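Local coordinates for protein Ser-thr phosphatase MSPP (Mycobacterium smegmatis, PDB 2JFR) that probably removes phosphate from phosphorylated serine and threonine residues as a metal-dependent phosphatase of the PPM (PP2C) family, at residues T143-E146 with A147-H150; V210-L213 with V214-A217. All coordinates share one frame; numbering follows the deposited sequence. Where two conformers were deposited one is given.

Overall arrangement
Both contacts are local, yet they occupy different places in the fold. Contact 1 lies at the surface, where the short helix 144-147 runs into a loop; a capping box, an edge-to-face ring pair and a bridging water add to the backbone bonds. Contact 2 is partly buried, in the middle of helix 206-219, where regular backbone bonds dominate and aliphatic side chains face strands 5-13 and 226-233 and helix 194-201. The centres of contact 1 and contact 2 are about 21 Å apart. The R148 side chain lies about 8 Å from a bound magnesium ion, that of A217 about 11 Å from the nearest metals, so neither contact is part of the metal site.

Contact 1: residues T143-E146 with A147-H150; sequences TRHE and ARWH
The short helix 144-147 ends in a tight turn where H145 receives W149 over one face of its imidazole. The two rings form a T-shaped (edge-to-face) pair, centroids 4.8 Å apart and planes at 72°, with the indole edge directed at the histidine. W149 NE1 leads, 3.2 Å above the imidazole plane but offset toward the rim. With CG anti to the backbone N (chi1 176°), H145 swings its ring forward along the chain to meet the indole. R148, the preceding residue, lays CB over one indole face, and W149 CZ2 in turn sits above the centre of the R148 guanidinium. A water in the plane of the imidazole, 2.8 Å from H145 ND1, also accepts from R148 NH1. R148 itself is buried, its NE bound to the carbonyl of F189 and NH2 to that of A192, which ties this turn to another loop.

At the start of the helix T143 and E146 form a capping box. E146 N donates to T143 OG1 (3.0 Å), while T143 N returns a bond of 2.8 Å to E146 OE1, meeting it from above the carboxylate plane. The backbone then tightens. A147 N reaches T143 O at 2.9 Å as in an alpha helix, but R148 N prefers H145 O (3.0 Å) to a weak bond with R144 O, and W149 N takes E146 O, likewise three residues back.

The side chain of H150 lies about 7 Å from that of H154, which binds manganese in another crystal of this protein. The capping box is a familiar motif of helix N-termini; here it starts a helix of a single turn, probably part of the flap beside the metal centre of bacterial PPM phosphatases.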
ATOM      1  N   THR A 143     -17.061  11.221   3.240  1.00 28.28           N
ATOM      2  CA  THR A 143     -15.743  11.383   3.822  1.00 27.21           C
ATOM      3  C   THR A 143     -14.949  10.097   3.844  1.00 22.70           C
ATOM      4  O   THR A 143     -15.498   9.004   3.687  1.00 24.17           O
ATOM      5  CB  THR A 143     -15.811  11.872   5.288  1.00 27.66           C
ATOM      6  OG1 THR A 143     -16.410  10.888   6.094  1.00 28.80           O
ATOM      7  CG2 THR A 143     -16.600  13.214   5.391  1.00 39.28           C
ATOM      8  N   ARG A 144     -13.618  10.196   4.019  1.00 20.96           N
ATOM      9  CA  ARG A 144     -12.814   9.006   4.173  0.63 19.93           C
ATOM     10  C   ARG A 144     -13.249   8.143   5.379  1.00 19.90           C
ATOM     11  O   ARG A 144     -13.279   6.940   5.363  1.00 21.28           O
ATOM     12  CB  ARG A 144     -11.336   9.377   4.277  0.63 19.34           C
ATOM     13  CG  ARG A 144     -10.696  10.119   3.094  0.63 21.79           C
ATOM     14  CD  ARG A 144      -9.163  10.003   3.187  0.63 25.26           C
ATOM     15  NE  ARG A 144      -8.452  11.063   2.452  0.63 19.81           N
ATOM     16  CZ  ARG A 144      -8.165  10.931   1.150  0.63 21.11           C
ATOM     17  NH1 ARG A 144      -8.450   9.872   0.385  0.63 30.48           N
ATOM     18  NH2 ARG A 144      -7.494  11.975   0.587  0.63 27.80           N
ATOM     19  N   HIS A 145     -13.653   8.798   6.470  1.00 21.23           N
ATOM     20  CA  HIS A 145     -14.119   8.044   7.620  1.00 22.92           C
ATOM     21  C   HIS A 145     -15.368   7.241   7.271  1.00 25.29           C
ATOM     22  O   HIS A 145     -15.510   6.089   7.590  1.00 25.80           O
ATOM     23  CB  HIS A 145     -14.309   8.980   8.834  1.00 23.59           C
ATOM     24  CG  HIS A 145     -14.867   8.251  10.006  1.00 25.25           C
ATOM     25  ND1 HIS A 145     -14.061   7.450  10.831  1.00 28.69           N
ATOM     26  CD2 HIS A 145     -16.125   8.149  10.475  1.00 30.64           C
ATOM     27  CE1 HIS A 145     -14.855   6.929  11.783  1.00 34.85           C
ATOM     28  NE2 HIS A 145     -16.103   7.330  11.595  1.00 33.69           N
ATOM     29  N   GLU A 146     -16.319   7.946   6.633  1.00 26.08           N
ATOM     30  CA  GLU A 146     -17.533   7.255   6.152  1.00 30.59           C
ATOM     31  C   GLU A 146     -17.230   6.084   5.239  1.00 27.32           C
ATOM     32  O   GLU A 146     -17.892   5.055   5.331  1.00 27.47           O
ATOM     33  CB  GLU A 146     -18.490   8.219   5.381  1.00 31.64           C
ATOM     34  CG  GLU A 146     -19.092   9.219   6.332  1.00 38.01           C
ATOM     35  CD  GLU A 146     -19.666  10.477   5.782  1.00 40.91           C
ATOM     36  OE1 GLU A 146     -19.498  10.938   4.639  1.00 38.64           O
ATOM     37  OE2 GLU A 146     -20.391  11.107   6.601  1.00 66.41           O
ATOM     38  N   ALA A 147     -16.239   6.253   4.333  1.00 25.88           N
ATOM     39  CA  ALA A 147     -15.867   5.166   3.457  1.00 23.77           C
ATOM     40  C   ALA A 147     -15.436   3.883   4.227  1.00 22.65           C
ATOM     41  O   ALA A 147     -15.578   2.793   3.691  1.00 22.34           O
ATOM     42  CB  ALA A 147     -14.792   5.653   2.489  1.00 24.73           C
ATOM     43  N   ARG A 148     -14.901   3.993   5.460  1.00 23.62           N
ATOM     44  CA  ARG A 148     -14.491   2.822   6.232  1.00 25.23           C
ATOM     45  C   ARG A 148     -15.646   1.880   6.479  1.00 23.52           C
ATOM     46  O   ARG A 148     -15.430   0.701   6.647  1.00 25.48           O
ATOM     47  CB  ARG A 148     -13.929   3.067   7.689  1.00 22.97           C
ATOM     48  CG  ARG A 148     -12.702   3.803   7.664  1.00 20.31           C
ATOM     49  CD  ARG A 148     -12.201   4.121   9.010  1.00 18.75           C
ATOM     50  NE  ARG A 148     -11.797   2.949   9.786  1.00 17.93           N
ATOM     51  CZ  ARG A 148     -11.537   2.901  11.090  1.00 18.10           C
ATOM     52  NH1 ARG A 148     -11.560   4.003  11.806  1.00 19.56           N
ATOM     53  NH2 ARG A 148     -11.210   1.752  11.664  1.00 19.15           N
ATOM     54  N   TRP A 149     -16.879   2.449   6.536  1.00 23.05           N
ATOM     55  CA  TRP A 149     -18.068   1.705   6.929  1.00 23.34           C
ATOM     56  C   TRP A 149     -18.990   1.469   5.792  1.00 21.79           C
ATOM     57  O   TRP A 149     -20.030   0.825   5.968  1.00 24.57           O
ATOM     58  CB  TRP A 149     -18.786   2.439   8.122  1.00 23.60           C
ATOM     59  CG  TRP A 149     -17.769   2.957   9.107  1.00 21.04           C
ATOM     60  CD1 TRP A 149     -17.509   4.233   9.396  1.00 25.82           C
ATOM     61  CD2 TRP A 149     -16.877   2.127   9.921  1.00 19.57           C
ATOM     62  NE1 TRP A 149     -16.497   4.328  10.325  1.00 25.32           N
ATOM     63  CE2 TRP A 149     -16.101   3.042  10.650  1.00 22.23           C
ATOM     64  CE3 TRP A 149     -16.678   0.772  10.020  1.00 21.93           C
ATOM     65  CZ2 TRP A 149     -15.085   2.640  11.567  1.00 24.58           C
ATOM     66  CZ3 TRP A 149     -15.705   0.357  10.913  1.00 26.02           C
ATOM     67  CH2 TRP A 149     -14.953   1.301  11.646  1.00 26.22           C
ATOM     68  N   HIS A 150     -18.612   1.921   4.608  1.00 20.70           N
ATOM     69  CA  HIS A 150     -19.500   1.832   3.444  1.00 20.48           C
ATOM     70  C   HIS A 150     -19.665   0.386   3.069  1.00 19.56           C
ATOM     71  O   HIS A 150     -18.662  -0.372   3.027  1.00 19.98           O
ATOM     72  CB  HIS A 150     -18.935   2.651   2.283  1.00 21.87           C
ATOM     73  CG  HIS A 150     -19.857   2.790   1.114  1.00 21.67           C
ATOM     74  ND1 HIS A 150     -20.093   1.827   0.264  1.00 22.55           N
ATOM     75  CD2 HIS A 150     -20.616   3.822   0.752  1.00 25.45           C
ATOM     76  CE1 HIS A 150     -20.985   2.189  -0.604  1.00 23.53           C
ATOM     77  NE2 HIS A 150     -21.321   3.442  -0.347  1.00 26.93           N
TER
HETATM   78  O   HOH W   1     -11.308   6.797  10.855  1.00 23.56           O

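Contact 2: residues V210-L213 with V214-A217; sequences VRRL and VEVA
R211 and E215 meet one turn apart on helix 206-219, and their neighbours repeat the step. The backbone bonds come first. V214 N donates to V210 O, E215 N to R211 O (3.0 Å), V216 N to R212 O (2.8 Å) and A217 N to L213 O (3.1 Å), an unbroken alpha-helical ladder.

The second kind of contact is aliphatic carbon against carbonyl oxygen. E215 CG lies only 3.0 Å from R211 O, a tight approach, because CG turns away from its own carbonyl carbon (chi1 -67°) and back over the preceding turn. V216 puts CG2 into the equivalent place, 3.2 Å from R212 O, while its CG1 stands anti to the backbone N. The carbonyls are thus flanked by methyl and methylene groups as well as bound to amides.

Charge makes up the third group, and here distance limits the effect. E215 is extended beyond CG, which carries its carboxylate back past the R211 carbonyl, but R212 NE remains 5.7 Å from E215 OE1. Any attraction is probably weak at that separation. R212 spends its guanidinium on helix 194-201 and the loop after it, in a salt bridge from NH2 to D199 and a hydrogen bond from NH1 to S203.

The nonpolar residues divide between two neighbours: V210 and V214 pack on strands 5-13 and 226-233, whereas L213 and V216 turn to helix 194-201. The chemistry implies an amphipathic helix whose internal cohesion comes from its backbone, with the valines, leucine and R212 largely committed to other elements and E215 at most a weak electrostatic link between turns on the exposed side.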
ATOM      1  N   VAL A 210       5.461  -0.488  13.551  1.00 17.25           N
ATOM      2  CA  VAL A 210       4.849  -1.502  12.693  1.00 16.96           C
ATOM      3  C   VAL A 210       4.260  -2.624  13.523  1.00 17.04           C
ATOM      4  O   VAL A 210       3.177  -3.141  13.182  1.00 17.09           O
ATOM      5  CB  VAL A 210       5.765  -2.017  11.594  1.00 16.79           C
ATOM      6  CG1 VAL A 210       6.104  -0.925  10.585  1.00 17.99           C
ATOM      7  CG2 VAL A 210       7.058  -2.668  12.122  1.00 18.58           C
ATOM      8  N   ARG A 211       4.936  -3.018  14.592  1.00 17.52           N
ATOM      9  CA  ARG A 211       4.374  -4.075  15.449  0.52 18.14           C
ATOM     10  C   ARG A 211       3.114  -3.586  16.128  1.00 18.16           C
ATOM     11  O   ARG A 211       2.126  -4.325  16.208  1.00 18.59           O
ATOM     12  CB  ARG A 211       5.429  -4.490  16.445  0.52 20.33           C
ATOM     13  CG  ARG A 211       6.499  -5.362  15.824  0.52 24.02           C
ATOM     14  CD  ARG A 211       7.593  -5.664  16.833  0.52 38.54           C
ATOM     15  NE  ARG A 211       8.792  -6.129  16.189  0.52 49.39           N
ATOM     16  CZ  ARG A 211      10.032  -5.797  16.520  0.52 52.83           C
ATOM     17  NH1 ARG A 211      10.353  -4.962  17.504  0.52 61.98           N
ATOM     18  NH2 ARG A 211      10.962  -6.368  15.782  0.52 65.32           N
ATOM     19  N   ARG A 212       3.108  -2.348  16.636  1.00 17.86           N
ATOM     20  CA  ARG A 212       1.923  -1.832  17.287  1.00 18.32           C
ATOM     21  C   ARG A 212       0.769  -1.680  16.306  1.00 16.76           C
ATOM     22  O   ARG A 212      -0.383  -1.913  16.687  1.00 17.46           O
ATOM     23  CB  ARG A 212       2.223  -0.533  17.992  1.00 19.69           C
ATOM     24  CG  ARG A 212       3.218  -0.726  19.152  1.00 23.41           C
ATOM     25  CD  ARG A 212       3.322   0.497  19.992  1.00 31.04           C
ATOM     26  NE  ARG A 212       2.086   0.924  20.611  1.00 36.65           N
ATOM     27  CZ  ARG A 212       1.805   2.234  20.777  1.00 35.44           C
ATOM     28  NH1 ARG A 212       2.530   3.292  20.415  1.00 41.81           N
ATOM     29  NH2 ARG A 212       0.682   2.415  21.342  1.00 44.99           N
ATOM     30  N   LEU A 213       1.046  -1.302  15.067  1.00 16.75           N
ATOM     31  CA  LEU A 213      -0.006  -1.164  14.082  1.00 16.50           C
ATOM     32  C   LEU A 213      -0.737  -2.467  13.827  1.00 15.68           C
ATOM     33  O   LEU A 213      -1.942  -2.556  13.824  1.00 16.70           O
ATOM     34  CB  LEU A 213       0.502  -0.581  12.783  1.00 16.29           C
ATOM     35  CG  LEU A 213       0.824   0.917  12.829  1.00 16.50           C
ATOM     36  CD1 LEU A 213       1.752   1.313  11.724  1.00 17.16           C
ATOM     37  CD2 LEU A 213      -0.482   1.723  12.799  1.00 16.94           C
ATOM     38  N   VAL A 214       0.043  -3.547  13.618  1.00 16.39           N
ATOM     39  CA  VAL A 214      -0.657  -4.792  13.353  0.67 17.20           C
ATOM     40  C   VAL A 214      -1.289  -5.298  14.645  1.00 16.74           C
ATOM     41  O   VAL A 214      -2.374  -5.909  14.560  1.00 17.23           O
ATOM     42  CB  VAL A 214       0.254  -5.842  12.682  0.67 16.67           C
ATOM     43  CG1 VAL A 214       0.761  -5.329  11.336  0.67 18.14           C
ATOM     44  CG2 VAL A 214       1.405  -6.234  13.569  0.67 18.14           C
ATOM     45  N   GLU A 215      -0.754  -5.039  15.818  1.00 17.05           N
ATOM     46  CA  GLU A 215      -1.444  -5.402  17.062  1.00 17.79           C
ATOM     47  C   GLU A 215      -2.754  -4.664  17.215  1.00 17.01           C
ATOM     48  O   GLU A 215      -3.736  -5.271  17.633  1.00 17.12           O
ATOM     49  CB  GLU A 215      -0.530  -5.139  18.242  1.00 20.14           C
ATOM     50  CG  GLU A 215       0.708  -6.051  18.282  1.00 28.28           C
ATOM     51  CD  GLU A 215       1.714  -5.722  19.393  1.00 46.83           C
ATOM     52  OE1 GLU A 215       1.459  -4.716  20.140  1.00 64.15           O
ATOM     53  OE2 GLU A 215       2.759  -6.420  19.612  1.00 72.51           O
ATOM     54  N   VAL A 216      -2.787  -3.371  16.901  1.00 16.58           N
ATOM     55  CA  VAL A 216      -4.023  -2.623  16.986  1.00 16.19           C
ATOM     56  C   VAL A 216      -5.089  -3.280  16.077  1.00 15.79           C
ATOM     57  O   VAL A 216      -6.243  -3.463  16.481  1.00 16.27           O
ATOM     58  CB  VAL A 216      -3.783  -1.164  16.627  1.00 17.20           C
ATOM     59  CG1 VAL A 216      -5.091  -0.443  16.378  1.00 18.85           C
ATOM     60  CG2 VAL A 216      -2.992  -0.505  17.763  1.00 19.20           C
ATOM     61  N   ALA A 217      -4.714  -3.595  14.874  1.00 15.51           N
ATOM     62  CA  ALA A 217      -5.665  -4.174  13.943  1.00 15.90           C
ATOM     63  C   ALA A 217      -6.115  -5.554  14.415  1.00 15.33           C
ATOM     64  O   ALA A 217      -7.286  -5.924  14.308  1.00 15.76           O
ATOM     65  CB  ALA A 217      -5.044  -4.256  12.553  1.00 17.57           C
TER